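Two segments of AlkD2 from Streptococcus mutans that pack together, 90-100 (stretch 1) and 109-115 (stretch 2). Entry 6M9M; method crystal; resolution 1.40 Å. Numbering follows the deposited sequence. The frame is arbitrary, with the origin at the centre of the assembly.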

# COMPACT_ATOMS: atom_id res chain seq x y z
N VAL A 90 -2.74 5.72 -3.37
CA VAL A 90 -2.09 6.48 -2.30
C VAL A 90 -2.13 5.71 -0.99
O VAL A 90 -1.18 5.77 -0.21
CB VAL A 90 -2.69 7.90 -2.18
CG1 VAL A 90 -2.02 8.66 -1.05
CG2 VAL A 90 -2.46 8.64 -3.49
N LEU A 91 -3.22 4.97 -0.71
CA LEU A 91 -3.26 4.14 0.50
C LEU A 91 -2.07 3.17 0.56
O LEU A 91 -1.47 2.99 1.62
CB LEU A 91 -4.59 3.39 0.61
CG LEU A 91 -4.73 2.44 1.81
CD1 LEU A 91 -4.59 3.17 3.14
CD2 LEU A 91 -6.05 1.68 1.73
N ALA A 92 -1.74 2.53 -0.57
CA ALA A 92 -0.59 1.64 -0.60
C ALA A 92 0.69 2.39 -0.25
O ALA A 92 1.54 1.87 0.49
CB ALA A 92 -0.49 1.00 -1.99
N LYS A 93 0.86 3.60 -0.79
CA LYS A 93 2.05 4.40 -0.48
C LYS A 93 2.07 4.82 0.98
O LYS A 93 3.14 4.84 1.61
CB LYS A 93 2.07 5.65 -1.37
CG LYS A 93 2.23 5.33 -2.84
CD LYS A 93 2.13 6.53 -3.75
CE LYS A 93 1.99 6.12 -5.21
NZ LYS A 93 3.22 5.43 -5.69
N ALA A 94 0.91 5.17 1.54
CA ALA A 94 0.86 5.56 2.94
C ALA A 94 1.16 4.39 3.86
O ALA A 94 1.77 4.56 4.91
CB ALA A 94 -0.50 6.16 3.26
N PHE A 95 0.75 3.18 3.47
CA PHE A 95 1.11 2.01 4.26
C PHE A 95 2.61 1.77 4.21
O PHE A 95 3.24 1.47 5.23
CB PHE A 95 0.33 0.77 3.78
CG PHE A 95 0.62 -0.42 4.63
CD1 PHE A 95 0.15 -0.47 5.92
CD2 PHE A 95 1.45 -1.44 4.19
CE1 PHE A 95 0.46 -1.51 6.77
CE2 PHE A 95 1.77 -2.49 5.04
CZ PHE A 95 1.28 -2.53 6.32
N ASP A 96 3.22 1.90 3.02
CA ASP A 96 4.67 1.78 2.94
C ASP A 96 5.35 2.82 3.81
O ASP A 96 6.39 2.55 4.43
CB ASP A 96 5.11 1.90 1.48
CG ASP A 96 6.55 1.53 1.25
OD1 ASP A 96 7.02 0.54 1.83
OD2 ASP A 96 7.20 2.22 0.44
N GLU A 97 4.79 4.04 3.85
CA GLU A 97 5.34 5.10 4.69
C GLU A 97 5.33 4.70 6.17
O GLU A 97 6.30 4.93 6.89
CB GLU A 97 4.56 6.40 4.46
CG GLU A 97 5.03 7.58 5.27
CD GLU A 97 6.38 8.09 4.88
OE1 GLU A 97 6.75 7.92 3.70
OE2 GLU A 97 7.07 8.67 5.75
N PHE A 98 4.21 4.14 6.63
CA PHE A 98 4.16 3.65 8.01
C PHE A 98 5.30 2.66 8.26
O PHE A 98 6.03 2.75 9.26
CB PHE A 98 2.82 2.94 8.29
CG PHE A 98 2.87 2.16 9.57
CD1 PHE A 98 2.86 2.81 10.78
CD2 PHE A 98 3.02 0.78 9.57
CE1 PHE A 98 2.97 2.12 11.97
CE2 PHE A 98 3.15 0.09 10.76
CZ PHE A 98 3.11 0.76 11.96
N CYS A 99 5.46 1.68 7.35
CA CYS A 99 6.46 0.63 7.56
C CYS A 99 7.87 1.20 7.54
O CYS A 99 8.72 0.78 8.33
CB CYS A 99 6.31 -0.46 6.50
SG CYS A 99 4.78 -1.40 6.57
N LYS A 100 8.14 2.14 6.63
CA LYS A 100 9.45 2.78 6.56
C LYS A 100 9.77 3.52 7.84
O LYS A 100 10.91 3.48 8.32
CB LYS A 100 9.45 3.74 5.37
CG LYS A 100 10.71 4.55 5.15
CD LYS A 100 10.54 5.48 3.94
CE LYS A 100 11.80 6.29 3.67
NZ LYS A 100 11.67 7.14 2.45
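Stretch 2 (109-115) PIIDEWL

How does stretch 2 lie on stretch 1? Both segments are helical throughout, and each is held by its own i to i+4 backbone hydrogen bonds, such as Phe95 N to Leu91 O at 2.9 Å in the first and Trp114 N to Ile110 O at 2.9 Å in the second. The helices run nearly antiparallel, with 155° between their N-to-C directions. Their axes come no closer than 11.2 Å, and the nearest pair of alpha carbons, Cys99 CA and Ile111 CA, is 8.1 Å apart. At that spacing the backbones stand well clear of each other, and large side chains fill the space between. Because the directions oppose, residues late in stretch 1 meet those early in stretch 2: Phe98 and Cys99 face Ile110 and Ile111, while Leu91 reaches Trp114.

What occupies the middle of the contact? Phe95 does, with 93 Å² of its surface covered by the other helix, the largest share of any residue here. Its CA-to-CB bond points toward stretch 2, and a t rotamer at chi1 (-177°) carries the ring in among three residues of that helix. Trp114 lies over one face of the ring, whereas Ile110 and Ile111 meet its edge. Phe95 CE1 is 3.9 Å from Ile110 CG2, and Phe95 CZ is equally close to Ile111 CA, at 3.9 Å. The ring therefore reaches the backbone of the partner helix as well as its side chains; Phe95 CZ also sits 4.0 Å from Ile111 CG1.

How does Trp114 answer from the other side? It gives up 79 Å², second only to Phe95, and also directs its CA-to-CB bond toward the opposing helix. Its chi1 of -77° (m) and chi2 of 48° bring the indole beside the phenylalanine ring. The centroids of the Phe95 ring and the six-membered ring of Trp114 are 4.2 Å apart and the planes meet at 31°, an oblique arrangement in which Phe95 CE1 approaches Trp114 CD2 to 3.4 Å. At the indole's edge, Leu91 CD1 lies 4.1 Å from Trp114 CH2. Leu91 starts out sideways at its CA-to-CB bond, but the end of its side chain comes nearer, which is how it makes this contact.

What do the two isoleucines add? Ile110, covered over 43 Å², points toward stretch 1, and its CG2 methyl touches two aromatic rings: Ile110 CG2 is 3.8 Å from Phe98 CE2 in addition to its contact with Phe95. Ile111 leaves its backbone sideways, yet loses 41 Å² to the contact, and Ile111 CG1 packs 3.8 Å from Cys99 SG. No hydrogen bond crosses between the stretches. The 335 Å² buried in all is held by close apolar packing, while Lys93, Glu97, Asp112 and Glu113 take no part in it.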

# COMPACT_ATOMS: atom_id res chain seq x y z
N PRO A 109 4.25 -7.35 12.40
CA PRO A 109 2.91 -7.73 12.87
C PRO A 109 1.80 -6.95 12.18
O PRO A 109 0.71 -7.49 11.95
CB PRO A 109 2.96 -7.43 14.38
CG PRO A 109 4.43 -7.53 14.73
CD PRO A 109 5.13 -6.96 13.53
N ILE A 110 2.06 -5.69 11.83
CA ILE A 110 1.06 -4.88 11.14
C ILE A 110 0.93 -5.32 9.69
O ILE A 110 -0.18 -5.41 9.15
CB ILE A 110 1.43 -3.39 11.26
CG1 ILE A 110 1.51 -2.96 12.72
CG2 ILE A 110 0.45 -2.55 10.49
CD1 ILE A 110 0.30 -3.17 13.50
N ILE A 111 2.06 -5.58 9.02
CA ILE A 111 2.03 -6.15 7.68
C ILE A 111 1.16 -7.40 7.68
O ILE A 111 0.26 -7.56 6.84
CB ILE A 111 3.46 -6.41 7.19
CG1 ILE A 111 4.22 -5.09 7.01
CG2 ILE A 111 3.45 -7.19 5.89
CD1 ILE A 111 5.71 -5.26 6.85
N ASP A 112 1.39 -8.30 8.64
CA ASP A 112 0.63 -9.54 8.67
C ASP A 112 -0.85 -9.28 8.92
O ASP A 112 -1.71 -9.94 8.34
CB ASP A 112 1.25 -10.48 9.72
CG ASP A 112 2.62 -10.99 9.29
OD1 ASP A 112 2.87 -11.00 8.07
OD2 ASP A 112 3.45 -11.37 10.14
N GLU A 113 -1.16 -8.32 9.78
CA GLU A 113 -2.55 -7.96 10.03
C GLU A 113 -3.24 -7.44 8.77
O GLU A 113 -4.35 -7.86 8.44
CB GLU A 113 -2.56 -6.91 11.14
CG GLU A 113 -3.87 -6.35 11.55
CD GLU A 113 -3.68 -5.42 12.76
OE1 GLU A 113 -3.48 -4.21 12.55
OE2 GLU A 113 -3.68 -5.91 13.90
N TRP A 114 -2.58 -6.56 8.02
CA TRP A 114 -3.20 -6.04 6.81
C TRP A 114 -3.36 -7.13 5.76
O TRP A 114 -4.38 -7.18 5.06
CB TRP A 114 -2.39 -4.86 6.25
CG TRP A 114 -2.58 -3.56 6.99
CD1 TRP A 114 -2.55 -3.35 8.34
CD2 TRP A 114 -2.86 -2.29 6.39
NE1 TRP A 114 -2.78 -2.02 8.61
CE2 TRP A 114 -2.97 -1.35 7.43
CE3 TRP A 114 -3.02 -1.87 5.07
CZ2 TRP A 114 -3.23 0.00 7.19
CZ3 TRP A 114 -3.27 -0.53 4.83
CH2 TRP A 114 -3.39 0.39 5.89
N LEU A 115 -2.37 -8.03 5.62
CA LEU A 115 -2.48 -9.10 4.64
C LEU A 115 -3.62 -10.08 4.95
O LEU A 115 -4.10 -10.75 4.03
CB LEU A 115 -1.16 -9.88 4.56
CG LEU A 115 0.05 -9.16 4.00
CD1 LEU A 115 1.31 -10.00 4.25
CD2 LEU A 115 -0.12 -8.88 2.53